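Local atomic coordinates of hypothetical protein MJ1460 (Methanocaldococcus jannaschii DSM 2661, PDB entry 2OSO), a protein that is of unknown function but binds a zinc ion and, with its V4R domain, probably belongs to the vinyl-4-reductase family. Residues 4-7 / 8-11; 53-56 / 57-60. The protein carries 3 engineered substitutions. All blocks are in the same frame, centred on the assembly; numbering follows the deposited sequence.

Contact 1: 4-7 / 8-11; sequences FMEK and IFPD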
loop_
_atom_site.group_PDB
_atom_site.type_symbol
_atom_site.label_atom_id
_atom_site.label_comp_id
_atom_site.label_asym_id
_atom_site.label_seq_id
_atom_site.Cartn_x
_atom_site.Cartn_y
_atom_site.Cartn_z
ATOM N N PHE A 4 -8.523 15.082 7.762
ATOM C CA PHE A 4 -7.686 14.435 6.732
ATOM C C PHE A 4 -6.473 15.280 6.418
ATOM O O PHE A 4 -6.588 16.454 6.059
ATOM C CB PHE A 4 -8.495 14.201 5.459
ATOM C CG PHE A 4 -9.625 13.245 5.651
ATOM C CD1 PHE A 4 -9.371 11.940 6.047
ATOM C CD2 PHE A 4 -10.942 13.648 5.458
ATOM C CE1 PHE A 4 -10.407 11.043 6.244
ATOM C CE2 PHE A 4 -11.992 12.759 5.665
ATOM C CZ PHE A 4 -11.725 11.460 6.041
HETATM N N MSE A 5 -5.301 14.687 6.585
HETATM C CA MSE A 5 -4.062 15.392 6.341
HETATM C C MSE A 5 -3.639 15.357 4.849
HETATM O O MSE A 5 -2.728 16.066 4.490
HETATM C CB MSE A 5 -2.928 14.803 7.229
HETATM C CG MSE A 5 -3.169 14.880 8.762
HETATM SE SE MSE A 5 -3.086 16.698 9.565
HETATM C CE MSE A 5 -4.238 16.435 11.155
ATOM N N GLU A 6 -4.265 14.527 4.007
ATOM C CA GLU A 6 -3.913 14.427 2.588
ATOM C C GLU A 6 -5.146 14.489 1.691
ATOM O O GLU A 6 -6.254 14.152 2.123
ATOM C CB GLU A 6 -3.179 13.107 2.315
ATOM C CG GLU A 6 -1.914 12.905 3.109
ATOM C CD GLU A 6 -0.744 13.806 2.622
ATOM O OE1 GLU A 6 -0.828 14.451 1.564
ATOM O OE2 GLU A 6 0.251 13.901 3.339
ATOM N N LYS A 7 -4.914 14.868 0.435
ATOM C CA LYS A 7 -5.962 15.261 -0.540
ATOM C C LYS A 7 -6.880 14.114 -0.961
ATOM O O LYS A 7 -8.090 14.268 -1.222
ATOM C CB LYS A 7 -5.301 15.782 -1.846
ATOM C CG LYS A 7 -4.426 17.039 -1.728
ATOM C CD LYS A 7 -3.410 17.110 -2.915
ATOM C CE LYS A 7 -2.714 18.459 -2.994
ATOM N NZ LYS A 7 -1.541 18.409 -3.961
ATOM N N ILE A 8 -6.274 12.967 -1.077
ATOM C CA ILE A 8 -6.903 11.837 -1.674
ATOM C C ILE A 8 -7.735 11.099 -0.609
ATOM O O ILE A 8 -8.624 10.309 -0.943
ATOM C CB ILE A 8 -5.782 10.964 -2.360
ATOM C CG1 ILE A 8 -6.410 10.007 -3.360
ATOM C CG2 ILE A 8 -4.841 10.263 -1.326
ATOM C CD1 ILE A 8 -6.747 10.679 -4.630
ATOM N N PHE A 9 -7.478 11.360 0.682
ATOM C CA PHE A 9 -8.134 10.548 1.746
ATOM C C PHE A 9 -9.699 10.514 1.769
ATOM O O PHE A 9 -10.283 9.438 1.876
ATOM C CB PHE A 9 -7.574 10.897 3.133
ATOM C CG PHE A 9 -6.156 10.510 3.350
ATOM C CD1 PHE A 9 -5.474 9.649 2.485
ATOM C CD2 PHE A 9 -5.513 10.925 4.512
ATOM C CE1 PHE A 9 -4.156 9.240 2.774
ATOM C CE2 PHE A 9 -4.178 10.514 4.796
ATOM C CZ PHE A 9 -3.522 9.692 3.913
ATOM N N PRO A 10 -10.399 11.661 1.700
ATOM C CA PRO A 10 -11.849 11.467 1.600
ATOM C C PRO A 10 -12.349 10.601 0.441
ATOM O O PRO A 10 -13.312 9.859 0.575
ATOM C CB PRO A 10 -12.408 12.888 1.497
ATOM C CG PRO A 10 -11.194 13.798 1.255
ATOM C CD PRO A 10 -10.008 13.076 1.782
ATOM N N ASP A 11 -11.692 10.695 -0.687
ATOM C CA ASP A 11 -12.073 9.959 -1.889
ATOM C C ASP A 11 -11.846 8.449 -1.683
ATOM O O ASP A 11 -12.666 7.610 -2.086
ATOM C CB ASP A 11 -11.234 10.472 -3.091
ATOM C CG ASP A 11 -11.364 11.969 -3.304
ATOM O OD1 ASP A 11 -12.424 12.378 -3.764
ATOM O OD2 ASP A 11 -10.409 12.729 -2.994
#

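Contact 2: 53-56 / 57-60; sequences LYEI and GEEF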
loop_
_atom_site.group_PDB
_atom_site.type_symbol
_atom_site.label_atom_id
_atom_site.label_comp_id
_atom_site.label_asym_id
_atom_site.label_seq_id
_atom_site.Cartn_x
_atom_site.Cartn_y
_atom_site.Cartn_z
ATOM N N LEU A 53 2.502 -4.031 12.183
ATOM C CA LEU A 53 1.605 -4.395 11.090
ATOM C C LEU A 53 0.264 -5.020 11.584
ATOM O O LEU A 53 -0.781 -4.825 10.971
ATOM C CB LEU A 53 2.323 -5.323 10.112
ATOM C CG LEU A 53 3.272 -4.532 9.176
ATOM C CD1 LEU A 53 4.070 -5.449 8.356
ATOM C CD2 LEU A 53 2.442 -3.615 8.258
ATOM N N TYR A 54 0.322 -5.784 12.663
ATOM C CA TYR A 54 -0.890 -6.309 13.296
ATOM C C TYR A 54 -1.795 -5.181 13.776
ATOM O O TYR A 54 -2.988 -5.155 13.484
ATOM C CB TYR A 54 -0.507 -7.184 14.463
ATOM C CG TYR A 54 -1.690 -7.836 15.148
ATOM C CD1 TYR A 54 -2.231 -8.989 14.653
ATOM C CD2 TYR A 54 -2.234 -7.302 16.297
ATOM C CE1 TYR A 54 -3.331 -9.600 15.254
ATOM C CE2 TYR A 54 -3.351 -7.914 16.922
ATOM C CZ TYR A 54 -3.875 -9.080 16.397
ATOM O OH TYR A 54 -4.989 -9.712 16.970
ATOM N N GLU A 55 -1.253 -4.239 14.501
ATOM C CA GLU A 55 -2.091 -3.155 14.999
ATOM C C GLU A 55 -2.673 -2.271 13.895
ATOM O O GLU A 55 -3.844 -1.904 13.934
ATOM C CB GLU A 55 -1.319 -2.338 16.020
ATOM C CG GLU A 55 -1.032 -3.127 17.275
ATOM C CD GLU A 55 -0.080 -2.399 18.184
ATOM O OE1 GLU A 55 -0.290 -1.164 18.383
ATOM O OE2 GLU A 55 0.855 -3.078 18.689
ATOM N N ILE A 56 -1.886 -1.980 12.863
ATOM C CA ILE A 56 -2.416 -1.327 11.679
ATOM C C ILE A 56 -3.520 -2.124 10.954
ATOM O O ILE A 56 -4.508 -1.558 10.492
ATOM C CB ILE A 56 -1.258 -0.923 10.678
ATOM C CG1 ILE A 56 -0.199 -0.047 11.355
ATOM C CG2 ILE A 56 -1.837 -0.201 9.448
ATOM C CD1 ILE A 56 -0.748 1.381 11.696
ATOM N N GLY A 57 -3.346 -3.428 10.790
ATOM C CA GLY A 57 -4.398 -4.311 10.288
ATOM C C GLY A 57 -5.667 -4.252 11.119
ATOM O O GLY A 57 -6.767 -4.120 10.560
ATOM N N GLU A 58 -5.534 -4.253 12.443
ATOM C CA GLU A 58 -6.732 -4.028 13.306
ATOM C C GLU A 58 -7.489 -2.787 12.919
ATOM O O GLU A 58 -8.700 -2.820 12.726
ATOM C CB GLU A 58 -6.403 -3.965 14.807
ATOM C CG GLU A 58 -5.807 -5.259 15.369
ATOM C CD GLU A 58 -5.508 -5.127 16.836
ATOM O OE1 GLU A 58 -4.441 -4.576 17.151
ATOM O OE2 GLU A 58 -6.342 -5.565 17.660
ATOM N N GLU A 59 -6.772 -1.670 12.781
ATOM C CA GLU A 59 -7.423 -0.387 12.421
ATOM C C GLU A 59 -8.009 -0.390 11.008
ATOM O O GLU A 59 -9.049 0.176 10.786
ATOM C CB GLU A 59 -6.439 0.794 12.551
ATOM C CG GLU A 59 -5.946 1.038 13.944
ATOM C CD GLU A 59 -7.022 1.560 14.907
ATOM O OE1 GLU A 59 -8.198 1.837 14.542
ATOM O OE2 GLU A 59 -6.654 1.679 16.081
ATOM N N PHE A 60 -7.293 -1.024 10.084
ATOM C CA PHE A 60 -7.694 -1.226 8.694
ATOM C C PHE A 60 -9.017 -1.986 8.648
ATOM O O PHE A 60 -9.978 -1.513 8.028
ATOM C CB PHE A 60 -6.577 -1.962 7.980
ATOM C CG PHE A 60 -6.643 -1.914 6.488
ATOM C CD1 PHE A 60 -7.378 -2.848 5.806
ATOM C CD2 PHE A 60 -5.875 -0.976 5.768
ATOM C CE1 PHE A 60 -7.388 -2.868 4.410
ATOM C CE2 PHE A 60 -5.882 -0.964 4.425
ATOM C CZ PHE A 60 -6.640 -1.905 3.715
HETATM O O HOH W 1 -6.285 -8.064 18.796
#

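Contact 1: 4-7 / 8-11
Phe9 turns back from the first turn of its helix onto the chain that leads into it, and its side chain can be followed outward. CB sits 3.6 Å from Phe4 CD1 and also lies near the backbone O of Glu6. CG is also near that carbonyl oxygen, and CD2 comes close to Glu6 N, an amide that is buried here without a polar partner. Over the middle of the ring lies Glu6 CB, 3.7 Å from the centroid and 10° off the normal, a CH-pi contact. Farther out, CE2 and CZ both meet Glu6 CG, CZ at 3.7 Å. The Glu6 chain then bends about CB-CG (chi2 -73°), which leads the carboxylate away from the ring; its plane stands 77° from that of the ring, and OE2 accepts a hydrogen bond from Leu53 N of the second subunit. This is the entry to helix 9-15, where an N-terminal arm lies against the partner in the dimer: Phe9 packs on Leu38 of that subunit, and Lys7 NZ forms a salt bridge with its Asp118. The backbone turn is closed by a weak bond from Phe9 N to Glu6 O, 3.4 Å long. Phe4 and Pro10, both partly exposed, slide past each other in opposite directions, with Pro10 CD over one face of the Phe4 ring, 4.2 Å from the centroid. Asp11 OD2, 3.3 Å from Lys7 O, shares Lys112 NZ of the second subunit with that carbonyl.

Contact 2: 53-56 / 57-60
Tyr54 brings CD2 and CE2 of its ring obliquely against the carboxylate of Glu58, one turn on in helix 53-64: CE2 is 3.5 Å from Glu58 CD, with the two planes 40° apart. This is an i to i+4 pairing on a regular alpha-helix, whose backbone bonds run from Gly57 N to Leu53 O and on to Phe60 N and Ile56 O. Tyr54 reaches its neighbour because CG is anti to the backbone N (chi1 -177°), and its ring also packs on Ala121 and Ala125 of helix 118-132. Glu58 CG, anti to the carbonyl carbon (chi1 -62°), passes Tyr54 O at 3.4 Å, and the chain runs extended beyond it to the carboxylate. OE1 lies close to both Tyr54 and Glu55, 3.5 Å from Glu55 CA and 3.7 Å from Glu55 CG, while the Glu55 carboxylate stays apart. With an alanine here in place of Glu58, the bridging water is likely to lose its acceptor and the CE2 side of the tyrosine ring its cover. The phenol hydroxyl is gripped twice, since Tyr54 OH also bonds to Val138 N on the strand 135-142. Tyr54 OH gives its proton to a water at 2.8 Å, and that water donates to Glu58 OE2 at 2.7 Å.

Contact 1 lies at the periphery of the chain, about 22 Å from its centre, whereas contact 2 lies about 7 Å from it; both are partly buried, though only contact 1 includes a fully exposed residue, Met5. Their centres are 19 Å apart within one chain and the two do not touch there, yet across the dimer they meet: Glu6 and Phe9 of one subunit reach Leu53 of the other. The 4-7 / 8-11 contact is held mainly by aromatic and CH-pi packing at a helix entry, with its charged ends turned to the partner subunit. In 53-56 / 57-60 regular helical backbone bonds dominate, and a water joins a carboxylate to the phenol of a ring packed on helix 118-132.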